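Local coordinates for putative cytoplasmic protein (Salmonella enterica subsp. enterica serovar Typhimurium, PDB 4IQN) that is of unknown function but belongs to the DUF5066 family and contains a four-stranded antiparallel sheet flanked by helices, at residues Gln134-Tyr139 with Glu158-Ala162; Glu148-Arg153 with Glu163-Tyr169. All coordinates share one frame. Residue numbers count along the deposited sequence, not the author numbering.

Overall arrangement
Both contacts are built on the four-stranded antiparallel sheet, with their centres about 9 Å apart, and their segments alternate along the chain. Contact 1 joins strands 135-140 and 158-161 across strand 151-155, which supplies one partner in contact 2. There, 148-153 meets the turn and first residues of the helix that follows strand 158-161. Contact 1 is partly buried, relying on aromatic and aliphatic side chains without direct hydrogen bonds; contact 2 is buried, and combines a salt bridge, a backbone hydrogen bond and a bridging water with apolar packing. Hydrogen bonding within the sheet ties them together, F137 pairing with A152 and W160 with R153, and R153 also reaches Q134 through its side chain.

Contact 1 of 2, residues Gln134-Tyr139 with Glu158-Ala162; sequences QAIFIY and EFWLA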
loop_
_atom_site.group_PDB
_atom_site.type_symbol
_atom_site.label_atom_id
_atom_site.label_comp_id
_atom_site.label_asym_id
_atom_site.label_seq_id
_atom_site.Cartn_x
_atom_site.Cartn_y
_atom_site.Cartn_z
ATOM N N GLN A 134 -4.950 6.009 9.346
ATOM C CA GLN A 134 -5.237 4.782 8.591
ATOM C C GLN A 134 -3.959 4.117 8.077
ATOM O O GLN A 134 -2.926 4.782 7.876
ATOM C CB GLN A 134 -6.165 5.024 7.420
ATOM C CG GLN A 134 -7.556 5.404 7.849
ATOM C CD GLN A 134 -8.563 5.512 6.724
ATOM O OE1 GLN A 134 -8.280 5.276 5.548
ATOM N NE2 GLN A 134 -9.769 5.902 7.097
ATOM N N ALA A 135 -4.064 2.818 7.838
ATOM C CA ALA A 135 -3.012 2.080 7.101
ATOM C C ALA A 135 -3.369 2.044 5.625
ATOM O O ALA A 135 -4.551 1.864 5.262
ATOM C CB ALA A 135 -2.863 0.646 7.666
ATOM N N ILE A 136 -2.353 2.157 4.754
ATOM C CA ILE A 136 -2.547 2.174 3.335
ATOM C C ILE A 136 -1.650 1.055 2.779
ATOM O O ILE A 136 -0.499 0.915 3.243
ATOM C CB ILE A 136 -2.032 3.493 2.710
ATOM C CG1 ILE A 136 -2.619 4.760 3.360
ATOM C CG2 ILE A 136 -2.203 3.524 1.211
ATOM C CD1 ILE A 136 -4.094 4.858 3.211
ATOM N N PHE A 137 -2.166 0.286 1.809
ATOM C CA PHE A 137 -1.395 -0.830 1.227
ATOM C C PHE A 137 -1.607 -0.839 -0.272
ATOM O O PHE A 137 -2.672 -0.499 -0.783
ATOM C CB PHE A 137 -1.856 -2.195 1.738
ATOM C CG PHE A 137 -2.022 -2.301 3.212
ATOM C CD1 PHE A 137 -0.986 -2.720 4.031
ATOM C CD2 PHE A 137 -3.240 -2.014 3.806
ATOM C CE1 PHE A 137 -1.135 -2.818 5.395
ATOM C CE2 PHE A 137 -3.404 -2.135 5.151
ATOM C CZ PHE A 137 -2.361 -2.522 5.965
ATOM N N ILE A 138 -0.582 -1.241 -0.998
ATOM C CA ILE A 138 -0.745 -1.630 -2.342
ATOM C C ILE A 138 -1.157 -3.098 -2.292
ATOM O O ILE A 138 -0.491 -3.923 -1.624
ATOM C CB ILE A 138 0.543 -1.426 -3.177
ATOM C CG1 ILE A 138 1.119 -0.013 -3.008
ATOM C CG2 ILE A 138 0.245 -1.652 -4.629
ATOM C CD1 ILE A 138 2.414 0.165 -3.788
ATOM N N TYR A 139 -2.242 -3.404 -2.986
ATOM C CA TYR A 139 -2.885 -4.728 -2.935
ATOM C C TYR A 139 -2.415 -5.508 -4.134
ATOM O O TYR A 139 -2.839 -5.230 -5.256
ATOM C CB TYR A 139 -4.422 -4.549 -2.973
ATOM C CG TYR A 139 -5.210 -5.665 -2.357
ATOM C CD1 TYR A 139 -5.094 -5.962 -0.999
ATOM C CD2 TYR A 139 -6.101 -6.426 -3.114
ATOM C CE1 TYR A 139 -5.833 -7.010 -0.417
ATOM C CE2 TYR A 139 -6.843 -7.474 -2.524
ATOM C CZ TYR A 139 -6.701 -7.762 -1.182
ATOM O OH TYR A 139 -7.437 -8.805 -0.592
ATOM N N GLU A 158 -11.466 -2.438 10.236
ATOM C CA GLU A 158 -12.034 -2.489 8.880
ATOM C C GLU A 158 -10.914 -2.481 7.818
ATOM O O GLU A 158 -9.911 -1.785 7.969
ATOM C CB GLU A 158 -12.968 -1.286 8.627
ATOM C CG GLU A 158 -14.194 -1.182 9.537
ATOM C CD GLU A 158 -15.358 -2.038 9.077
ATOM O OE1 GLU A 158 -15.314 -2.603 7.968
ATOM O OE2 GLU A 158 -16.334 -2.150 9.837
ATOM N N PHE A 159 -11.110 -3.252 6.758
ATOM C CA PHE A 159 -10.124 -3.331 5.659
ATOM C C PHE A 159 -10.894 -3.314 4.355
ATOM O O PHE A 159 -11.827 -4.088 4.207
ATOM C CB PHE A 159 -9.337 -4.657 5.801
ATOM C CG PHE A 159 -8.255 -4.857 4.768
ATOM C CD1 PHE A 159 -8.573 -5.118 3.454
ATOM C CD2 PHE A 159 -6.920 -4.822 5.140
ATOM C CE1 PHE A 159 -7.583 -5.303 2.500
ATOM C CE2 PHE A 159 -5.930 -4.997 4.200
ATOM C CZ PHE A 159 -6.258 -5.240 2.882
ATOM N N TRP A 160 -10.564 -2.414 3.432
ATOM C CA TRP A 160 -11.294 -2.287 2.171
ATOM C C TRP A 160 -10.458 -1.776 1.001
ATOM O O TRP A 160 -9.475 -1.093 1.197
ATOM C CB TRP A 160 -12.514 -1.344 2.339
ATOM C CG TRP A 160 -12.174 0.102 2.590
ATOM C CD1 TRP A 160 -12.210 1.120 1.670
ATOM C CD2 TRP A 160 -11.835 0.717 3.845
ATOM N NE1 TRP A 160 -11.886 2.307 2.269
ATOM C CE2 TRP A 160 -11.642 2.099 3.591
ATOM C CE3 TRP A 160 -11.622 0.239 5.139
ATOM C CZ2 TRP A 160 -11.246 2.987 4.567
ATOM C CZ3 TRP A 160 -11.254 1.142 6.135
ATOM C CH2 TRP A 160 -11.089 2.508 5.837
ATOM N N LEU A 161 -10.881 -2.110 -0.208
ATOM C CA LEU A 161 -10.276 -1.551 -1.425
ATOM C C LEU A 161 -10.761 -0.122 -1.603
ATOM O O LEU A 161 -11.963 0.170 -1.506
ATOM C CB LEU A 161 -10.606 -2.328 -2.655
ATOM C CG LEU A 161 -9.672 -3.370 -3.202
ATOM C CD1 LEU A 161 -9.906 -3.348 -4.700
ATOM C CD2 LEU A 161 -8.204 -3.262 -2.858
ATOM N N ALA A 162 -9.815 0.744 -1.849
ATOM C CA ALA A 162 -10.057 2.168 -1.865
ATOM C C ALA A 162 -9.647 2.794 -3.237
ATOM O O ALA A 162 -10.296 2.494 -4.266
ATOM C CB ALA A 162 -9.393 2.778 -0.656
#
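Strands 135-139 and 158-161 are second neighbours in an antiparallel sheet, so their N-to-C directions differ by only 42° and their axes come no closer than 9.3 Å. Strand 151-155 lies between them and takes up the backbone pairing, leaving this contact to side chains alone. On one face F137, Y139 and F159 form an aromatic cluster above the small side chain of A152. F159 starts out sideways, but its t rotamer carries the ring to its partners. F137, in the m rotamer, places CE2 3.9 Å from F159 CE2; the rings are inclined by 23° and slid apart, with centroids 5.8 Å from each other and little overlap. Y139 adopts t, and its ring meets F159 obliquely, the planes 54° apart. L161, whose chi1 of -96° lies between wells, brings CD2 within 3.8 Å of Y139 CD2. Helix 190-207 packs against Y139 and L161, and Y139 OH is hydrogen-bonded to E210. On the opposite face of the sheet, W160 uses a p rotamer to bring its indole back toward Q134. The Q134 amide is hydrogen-bonded to R153 and E155, and its NE2 lies 3.9 Å from CH2 at the edge of the W160 ring.

Contact 2 of 2, residues Glu148-Arg153 with Glu163-Tyr169; sequences EYPIAR and ESSLVEY
A bidentate salt bridge joins R153 to E163: R153 NE donates to E163 OE1 at 3.0 Å and R153 NH2 to E163 OE2 at 2.7 Å. R153 extends as m, t, t with chi4 near -97°, whereas E163 folds back through m and p; R153 NH1 bonds to Q134. The backbone hydrogen bond I151 N to E163 O, 3.1 Å, fixes the register, with CA separations of 5.2 Å for I151-E163 and 4.6 Å for P150-S165. Residues 148-153 are extended, and 151-153 are strand. Beyond E163 the chain turns through S164 (phi/psi -62/-33) and S165 (-168/173) into a helix from L166. S165, chi1 p, is its N-cap, OG accepting weak bonds from V167 N and E168 N. S164 N and OG both donate to E168 OE1, at 2.8 and 2.7 Å. One water donates to E148 OE1 (2.7 Å) and Y149 O (2.8 Å) and accepts from L166 N (3.0 Å); E148 OE1 also bonds S54. CA-H...O contacts run from S165 CA to Y149 O and from P150 CA to S164 O, each 3.4 Å. I151, m on both chi angles, packs CD1 4.2 Å from L166 CB and CG1 4.4 Å from Y169 CB. At this strand-to-helix junction, a charge pair, a backbone bond and a water thus tie the helix start to 148-153, alongside I151 packing.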
loop_
_atom_site.group_PDB
_atom_site.type_symbol
_atom_site.label_atom_id
_atom_site.label_comp_id
_atom_site.label_asym_id
_atom_site.label_seq_id
_atom_site.Cartn_x
_atom_site.Cartn_y
_atom_site.Cartn_z
ATOM N N GLU A 148 -0.734 -0.609 -12.742
ATOM C CA GLU A 148 -0.959 -0.321 -11.338
ATOM C C GLU A 148 -1.755 -1.410 -10.648
ATOM O O GLU A 148 -2.554 -2.081 -11.272
ATOM C CB GLU A 148 -1.703 1.017 -11.172
ATOM C CG GLU A 148 -0.886 2.184 -11.694
ATOM C CD GLU A 148 0.422 2.436 -10.902
ATOM O OE1 GLU A 148 0.445 2.212 -9.649
ATOM O OE2 GLU A 148 1.424 2.880 -11.544
ATOM N N TYR A 149 -1.534 -1.541 -9.346
ATOM C CA TYR A 149 -2.350 -2.367 -8.478
ATOM C C TYR A 149 -3.324 -1.473 -7.687
ATOM O O TYR A 149 -3.093 -0.280 -7.526
ATOM C CB TYR A 149 -1.510 -3.109 -7.471
ATOM C CG TYR A 149 -0.611 -4.157 -8.056
ATOM C CD1 TYR A 149 -1.123 -5.327 -8.550
ATOM C CD2 TYR A 149 0.777 -3.955 -8.089
ATOM C CE1 TYR A 149 -0.256 -6.315 -9.049
ATOM C CE2 TYR A 149 1.627 -4.907 -8.621
ATOM C CZ TYR A 149 1.091 -6.085 -9.101
ATOM O OH TYR A 149 1.875 -7.070 -9.622
ATOM N N PRO A 150 -4.370 -2.070 -7.121
ATOM C CA PRO A 150 -5.257 -1.234 -6.277
ATOM C C PRO A 150 -4.608 -0.811 -4.962
ATOM O O PRO A 150 -3.594 -1.380 -4.535
ATOM C CB PRO A 150 -6.438 -2.154 -5.976
ATOM C CG PRO A 150 -6.292 -3.332 -6.853
ATOM C CD PRO A 150 -4.844 -3.453 -7.205
ATOM N N ILE A 151 -5.199 0.184 -4.306
ATOM C CA ILE A 151 -4.872 0.537 -2.945
ATOM C C ILE A 151 -5.939 -0.039 -2.010
ATOM O O ILE A 151 -7.132 -0.029 -2.335
ATOM C CB ILE A 151 -4.841 2.067 -2.802
ATOM C CG1 ILE A 151 -3.665 2.617 -3.634
ATOM C CG2 ILE A 151 -4.757 2.518 -1.341
ATOM C CD1 ILE A 151 -2.306 2.302 -3.032
ATOM N N ALA A 152 -5.488 -0.554 -0.870
ATOM C CA ALA A 152 -6.377 -0.959 0.219
ATOM C C ALA A 152 -6.123 -0.054 1.410
ATOM O O ALA A 152 -4.990 0.439 1.605
ATOM C CB ALA A 152 -6.139 -2.389 0.595
ATOM N N ARG A 153 -7.175 0.146 2.209
ATOM C CA ARG A 153 -7.111 0.906 3.432
ATOM C C ARG A 153 -7.559 0.066 4.619
ATOM O O ARG A 153 -8.407 -0.827 4.476
ATOM C CB ARG A 153 -7.992 2.185 3.342
ATOM C CG ARG A 153 -7.409 3.246 2.461
ATOM C CD ARG A 153 -8.345 4.417 2.299
ATOM N NE ARG A 153 -7.749 5.516 1.578
ATOM C CZ ARG A 153 -7.187 6.595 2.130
ATOM N NH1 ARG A 153 -7.165 6.780 3.436
ATOM N NH2 ARG A 153 -6.692 7.536 1.361
ATOM N N GLU A 163 -8.608 3.632 -3.283
ATOM C CA GLU A 163 -8.162 4.236 -4.521
ATOM C C GLU A 163 -7.812 3.199 -5.607
ATOM O O GLU A 163 -7.437 2.043 -5.300
ATOM C CB GLU A 163 -6.973 5.157 -4.270
ATOM C CG GLU A 163 -7.236 6.433 -3.481
ATOM C CD GLU A 163 -7.205 6.310 -1.961
ATOM O OE1 GLU A 163 -7.203 5.202 -1.385
ATOM O OE2 GLU A 163 -7.182 7.385 -1.297
ATOM N N SER A 164 -7.957 3.636 -6.851
ATOM C CA SER A 164 -7.726 2.818 -8.028
ATOM C C SER A 164 -6.249 2.374 -8.056
ATOM O O SER A 164 -5.975 1.268 -8.504
ATOM C CB SER A 164 -8.048 3.541 -9.321
ATOM O OG SER A 164 -7.291 4.734 -9.500
ATOM N N SER A 165 -5.354 3.229 -7.557
ATOM C CA SER A 165 -3.923 2.988 -7.536
ATOM C C SER A 165 -3.203 3.975 -6.665
ATOM O O SER A 165 -3.790 4.978 -6.214
ATOM C CB SER A 165 -3.374 3.149 -8.942
ATOM O OG SER A 165 -3.370 4.497 -9.385
ATOM N N LEU A 166 -1.896 3.736 -6.473
ATOM C CA LEU A 166 -1.010 4.672 -5.825
ATOM C C LEU A 166 -0.990 6.062 -6.533
ATOM O O LEU A 166 -0.795 7.090 -5.877
ATOM C CB LEU A 166 0.420 4.088 -5.749
ATOM C CG LEU A 166 1.425 4.873 -4.895
ATOM C CD1 LEU A 166 0.941 5.019 -3.465
ATOM C CD2 LEU A 166 2.789 4.194 -4.952
ATOM N N VAL A 167 -1.197 6.075 -7.844
ATOM C CA VAL A 167 -1.282 7.315 -8.599
ATOM C C VAL A 167 -2.458 8.168 -8.097
ATOM O O VAL A 167 -2.268 9.331 -7.757
ATOM C CB VAL A 167 -1.393 7.073 -10.113
ATOM C CG1 VAL A 167 -1.551 8.366 -10.904
ATOM C CG2 VAL A 167 -0.144 6.325 -10.629
ATOM N N GLU A 168 -3.632 7.589 -8.017
ATOM C CA GLU A 168 -4.793 8.308 -7.492
ATOM C C GLU A 168 -4.557 8.746 -6.037
ATOM O O GLU A 168 -4.854 9.886 -5.669
ATOM C CB GLU A 168 -6.050 7.452 -7.594
ATOM C CG GLU A 168 -7.288 8.133 -7.006
ATOM C CD GLU A 168 -8.597 7.431 -7.247
ATOM O OE1 GLU A 168 -8.622 6.261 -7.701
ATOM O OE2 GLU A 168 -9.652 8.065 -6.965
ATOM N N TYR A 169 -4.013 7.848 -5.220
ATOM C CA TYR A 169 -3.722 8.160 -3.838
ATOM C C TYR A 169 -2.827 9.400 -3.744
ATOM O O TYR A 169 -3.119 10.350 -2.998
ATOM C CB TYR A 169 -3.095 6.940 -3.117
ATOM C CG TYR A 169 -2.535 7.256 -1.761
ATOM C CD1 TYR A 169 -3.355 7.320 -0.634
ATOM C CD2 TYR A 169 -1.178 7.538 -1.588
ATOM C CE1 TYR A 169 -2.857 7.640 0.604
ATOM C CE2 TYR A 169 -0.650 7.834 -0.353
ATOM C CZ TYR A 169 -1.481 7.894 0.761
ATOM O OH TYR A 169 -0.974 8.224 2.006
HETATM O O HOH W 1 -0.698 1.169 -7.457
#